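Long-range contact in structure-specific endonuclease subunit SLX4 (Thielavia terrestris, PDB 6SEI), which probably serves as the regulatory subunit of the SLX1-SLX4 structure-specific endonuclease, which resolves branched DNA structures formed during DNA repair and recombination: residues B[20-24]-B[81-86]. Sequence-based numbering, arbitrary orientation.
Sequences FRYIT and KWCESK
A helix-helix contact within the small, mainly helical C-terminal Slx4 domain, of the helix-turn-helix clan, joins helix 12-29 to the C-terminal end of helix 76-85, with the indole of W82 packed against F20, I23 and T24. The two local axes cross steeply, at -78°, and stay 10.8 Å apart at their closest, a spacing filled by the aromatic side chains. F20 and W82 form a T-shaped (edge-to-face) pair: the five-membered edge of the indole meets the phenyl face, with centroids 5.0 Å apart. Over that same phenyl ring stands W82 CB, 3.9 Å from its centroid in a CH-pi contact, while K81 CB reaches the ring's edge at CZ. The indole itself is clamped on both faces, by I23 CG2 on one and by CG of K86, one turn further along the same chain, on the other. With CG anti to the backbone N (chi1 -179°), W82 extends toward helix 12-29 and delivers NE1 to T24 OG1 at 2.9 Å, the hydroxyl oxygen lying nearly in the indole plane; a second, weak bond runs from NE1 to F20 O. An alanine here would probably leave the T24 hydroxyl without its indole donor and open a gap between I23 and K86, where the indole had lain. An apolar side chain of another protein's chain also packs on W82, and the backbone of that chain accepts a hydrogen bond from K86 NZ. T24 OG1, which accepts the indole N-H, in turn donates to F20 O at 2.6 Å, and T24 N approaches that oxygen from the opposite face of the carbonyl plane.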
ATOM      1  N   PHE B  20     -40.294 -10.462   4.662  1.00 34.96           N
ATOM      2  CA  PHE B  20     -39.459 -11.351   5.459  1.00 33.09           C
ATOM      3  C   PHE B  20     -39.906 -11.383   6.915  1.00 32.56           C
ATOM      4  O   PHE B  20     -39.685 -12.383   7.606  1.00 31.07           O
ATOM      5  CB  PHE B  20     -37.992 -10.925   5.353  1.00 33.90           C
ATOM      6  CG  PHE B  20     -37.341 -11.287   4.040  1.00 33.75           C
ATOM      7  CD1 PHE B  20     -38.097 -11.741   2.967  1.00 33.17           C
ATOM      8  CD2 PHE B  20     -35.971 -11.171   3.878  1.00 30.09           C
ATOM      9  CE1 PHE B  20     -37.498 -12.069   1.764  1.00 33.41           C
ATOM     10  CE2 PHE B  20     -35.366 -11.500   2.676  1.00 31.77           C
ATOM     11  CZ  PHE B  20     -36.132 -11.950   1.618  1.00 29.60           C
ATOM     12  N   ARG B  21     -40.532 -10.306   7.397  1.00 34.15           N
ATOM     13  CA  ARG B  21     -41.073 -10.312   8.753  1.00 33.86           C
ATOM     14  C   ARG B  21     -42.271 -11.246   8.859  1.00 31.49           C
ATOM     15  O   ARG B  21     -42.472 -11.892   9.895  1.00 30.49           O
ATOM     16  CB  ARG B  21     -41.462  -8.895   9.176  1.00 36.53           C
ATOM     17  CG  ARG B  21     -40.304  -8.054   9.686  1.00 39.26           C
ATOM     18  CD  ARG B  21     -40.805  -6.826  10.437  1.00 42.22           C
ATOM     19  NE  ARG B  21     -40.661  -5.599   9.655  1.00 45.87           N
ATOM     20  CZ  ARG B  21     -39.746  -4.662   9.892  1.00 49.57           C
ATOM     21  NH1 ARG B  21     -39.688  -3.577   9.129  1.00 52.08           N
ATOM     22  NH2 ARG B  21     -38.887  -4.812  10.892  1.00 50.49           N
ATOM     23  N   TYR B  22     -43.078 -11.330   7.795  1.00 31.21           N
ATOM     24  CA  TYR B  22     -44.199 -12.265   7.781  1.00 29.01           C
ATOM     25  C   TYR B  22     -43.714 -13.709   7.732  1.00 27.28           C
ATOM     26  O   TYR B  22     -44.311 -14.588   8.363  1.00 25.93           O
ATOM     27  CB  TYR B  22     -45.115 -11.976   6.593  1.00 29.12           C
ATOM     28  CG  TYR B  22     -46.083 -10.835   6.809  1.00 30.38           C
ATOM     29  CD1 TYR B  22     -47.047 -10.895   7.806  1.00 29.82           C
ATOM     30  CD2 TYR B  22     -46.037  -9.704   6.007  1.00 32.53           C
ATOM     31  CE1 TYR B  22     -47.935  -9.853   8.002  1.00 27.81           C
ATOM     32  CE2 TYR B  22     -46.920  -8.659   6.194  1.00 33.92           C
ATOM     33  CZ  TYR B  22     -47.867  -8.737   7.191  1.00 33.00           C
ATOM     34  OH  TYR B  22     -48.744  -7.694   7.376  1.00 34.22           O
ATOM     35  N   ILE B  23     -42.645 -13.976   6.978  1.00 27.73           N
ATOM     36  CA  ILE B  23     -42.100 -15.329   6.932  1.00 27.01           C
ATOM     37  C   ILE B  23     -41.503 -15.706   8.281  1.00 27.74           C
ATOM     38  O   ILE B  23     -41.716 -16.817   8.783  1.00 27.05           O
ATOM     39  CB  ILE B  23     -41.059 -15.457   5.805  1.00 27.08           C
ATOM     40  CG1 ILE B  23     -41.668 -15.085   4.456  1.00 27.53           C
ATOM     41  CG2 ILE B  23     -40.498 -16.870   5.757  1.00 25.55           C
ATOM     42  CD1 ILE B  23     -40.644 -14.959   3.359  1.00 23.36           C
ATOM     43  N   THR B  24     -40.742 -14.792   8.884  1.00 29.22           N
ATOM     44  CA  THR B  24     -40.159 -15.054  10.195  1.00 29.24           C
ATOM     45  C   THR B  24     -41.240 -15.397  11.210  1.00 28.82           C
ATOM     46  O   THR B  24     -41.180 -16.442  11.867  1.00 28.07           O
ATOM     47  CB  THR B  24     -39.346 -13.844  10.657  1.00 30.93           C
ATOM     48  OG1 THR B  24     -38.403 -13.493   9.637  1.00 31.86           O
ATOM     49  CG2 THR B  24     -38.598 -14.155  11.948  1.00 31.05           C
ATOM     50  N   LYS B  81     -33.964 -16.172  -0.630  1.00 29.69           N
ATOM     51  CA  LYS B  81     -33.405 -14.914  -0.141  1.00 29.20           C
ATOM     52  C   LYS B  81     -33.520 -14.816   1.375  1.00 28.31           C
ATOM     53  O   LYS B  81     -32.564 -14.433   2.057  1.00 28.36           O
ATOM     54  CB  LYS B  81     -34.116 -13.731  -0.797  1.00 30.28           C
ATOM     55  CG  LYS B  81     -33.705 -13.438  -2.228  1.00 31.79           C
ATOM     56  CD  LYS B  81     -34.408 -12.179  -2.728  1.00 33.52           C
ATOM     57  CE  LYS B  81     -33.850 -11.716  -4.066  1.00 35.29           C
ATOM     58  NZ  LYS B  81     -34.430 -10.408  -4.491  1.00 37.24           N
ATOM     59  N   TRP B  82     -34.691 -15.169   1.916  1.00 27.42           N
ATOM     60  CA  TRP B  82     -34.919 -15.064   3.355  1.00 26.00           C
ATOM     61  C   TRP B  82     -33.949 -15.944   4.131  1.00 25.46           C
ATOM     62  O   TRP B  82     -33.346 -15.502   5.115  1.00 25.18           O
ATOM     63  CB  TRP B  82     -36.364 -15.441   3.687  1.00 25.80           C
ATOM     64  CG  TRP B  82     -36.695 -15.336   5.151  1.00 25.46           C
ATOM     65  CD1 TRP B  82     -37.128 -14.222   5.818  1.00 25.49           C
ATOM     66  CD2 TRP B  82     -36.615 -16.383   6.132  1.00 25.02           C
ATOM     67  NE1 TRP B  82     -37.321 -14.512   7.149  1.00 25.02           N
ATOM     68  CE2 TRP B  82     -37.013 -15.829   7.367  1.00 24.77           C
ATOM     69  CE3 TRP B  82     -36.245 -17.731   6.084  1.00 24.78           C
ATOM     70  CZ2 TRP B  82     -37.053 -16.578   8.539  1.00 24.36           C
ATOM     71  CZ3 TRP B  82     -36.284 -18.471   7.251  1.00 24.34           C
ATOM     72  CH2 TRP B  82     -36.688 -17.894   8.461  1.00 24.20           C
ATOM     73  N   CYS B  83     -33.784 -17.196   3.698  1.00 25.29           N
ATOM     74  CA  CYS B  83     -32.885 -18.110   4.396  1.00 24.77           C
ATOM     75  C   CYS B  83     -31.459 -17.580   4.400  1.00 24.49           C
ATOM     76  O   CYS B  83     -30.786 -17.576   5.437  1.00 24.24           O
ATOM     77  CB  CYS B  83     -32.928 -19.490   3.743  1.00 25.01           C
ATOM     78  SG  CYS B  83     -34.453 -20.407   4.008  1.00 25.27           S
ATOM     79  N   GLU B  84     -30.982 -17.124   3.239  1.00 24.34           N
ATOM     80  CA  GLU B  84     -29.618 -16.620   3.153  1.00 23.81           C
ATOM     81  C   GLU B  84     -29.434 -15.380   4.014  1.00 23.24           C
ATOM     82  O   GLU B  84     -28.375 -15.189   4.622  1.00 22.84           O
ATOM     83  CB  GLU B  84     -29.265 -16.329   1.700  1.00 24.34           C
ATOM     84  CG  GLU B  84     -29.407 -17.538   0.809  1.00 24.91           C
ATOM     85  CD  GLU B  84     -28.667 -17.377  -0.492  1.00 25.60           C
ATOM     86  OE1 GLU B  84     -28.540 -16.223  -0.960  1.00 25.60           O
ATOM     87  OE2 GLU B  84     -28.206 -18.402  -1.042  1.00 26.06           O
ATOM     88  N   SER B  85     -30.457 -14.528   4.089  1.00 23.25           N
ATOM     89  CA  SER B  85     -30.387 -13.390   4.994  1.00 22.93           C
ATOM     90  C   SER B  85     -30.342 -13.820   6.456  1.00 23.16           C
ATOM     91  O   SER B  85     -29.837 -13.063   7.292  1.00 23.37           O
ATOM     92  CB  SER B  85     -31.569 -12.445   4.747  1.00 22.47           C
ATOM     93  OG  SER B  85     -32.752 -12.902   5.375  1.00 22.10           O
ATOM     94  N   LYS B  86     -30.822 -15.025   6.776  1.00 23.24           N
ATOM     95  CA  LYS B  86     -30.895 -15.511   8.151  1.00 23.05           C
ATOM     96  C   LYS B  86     -29.782 -16.485   8.513  1.00 23.07           C
ATOM     97  O   LYS B  86     -29.814 -17.050   9.613  1.00 23.29           O
ATOM     98  CB  LYS B  86     -32.244 -16.196   8.405  1.00 20.18           C
ATOM     99  CG  LYS B  86     -33.459 -15.307   8.256  1.00 20.41           C
ATOM    100  CD  LYS B  86     -33.433 -14.159   9.234  1.00 20.12           C
ATOM    101  CE  LYS B  86     -34.739 -13.398   9.192  1.00 20.39           C
ATOM    102  NZ  LYS B  86     -34.530 -11.957   9.496  1.00 23.57           N
TER
HETATM  103  O   HOH W   1     -37.636 -10.653  10.171  1.00 65.35           O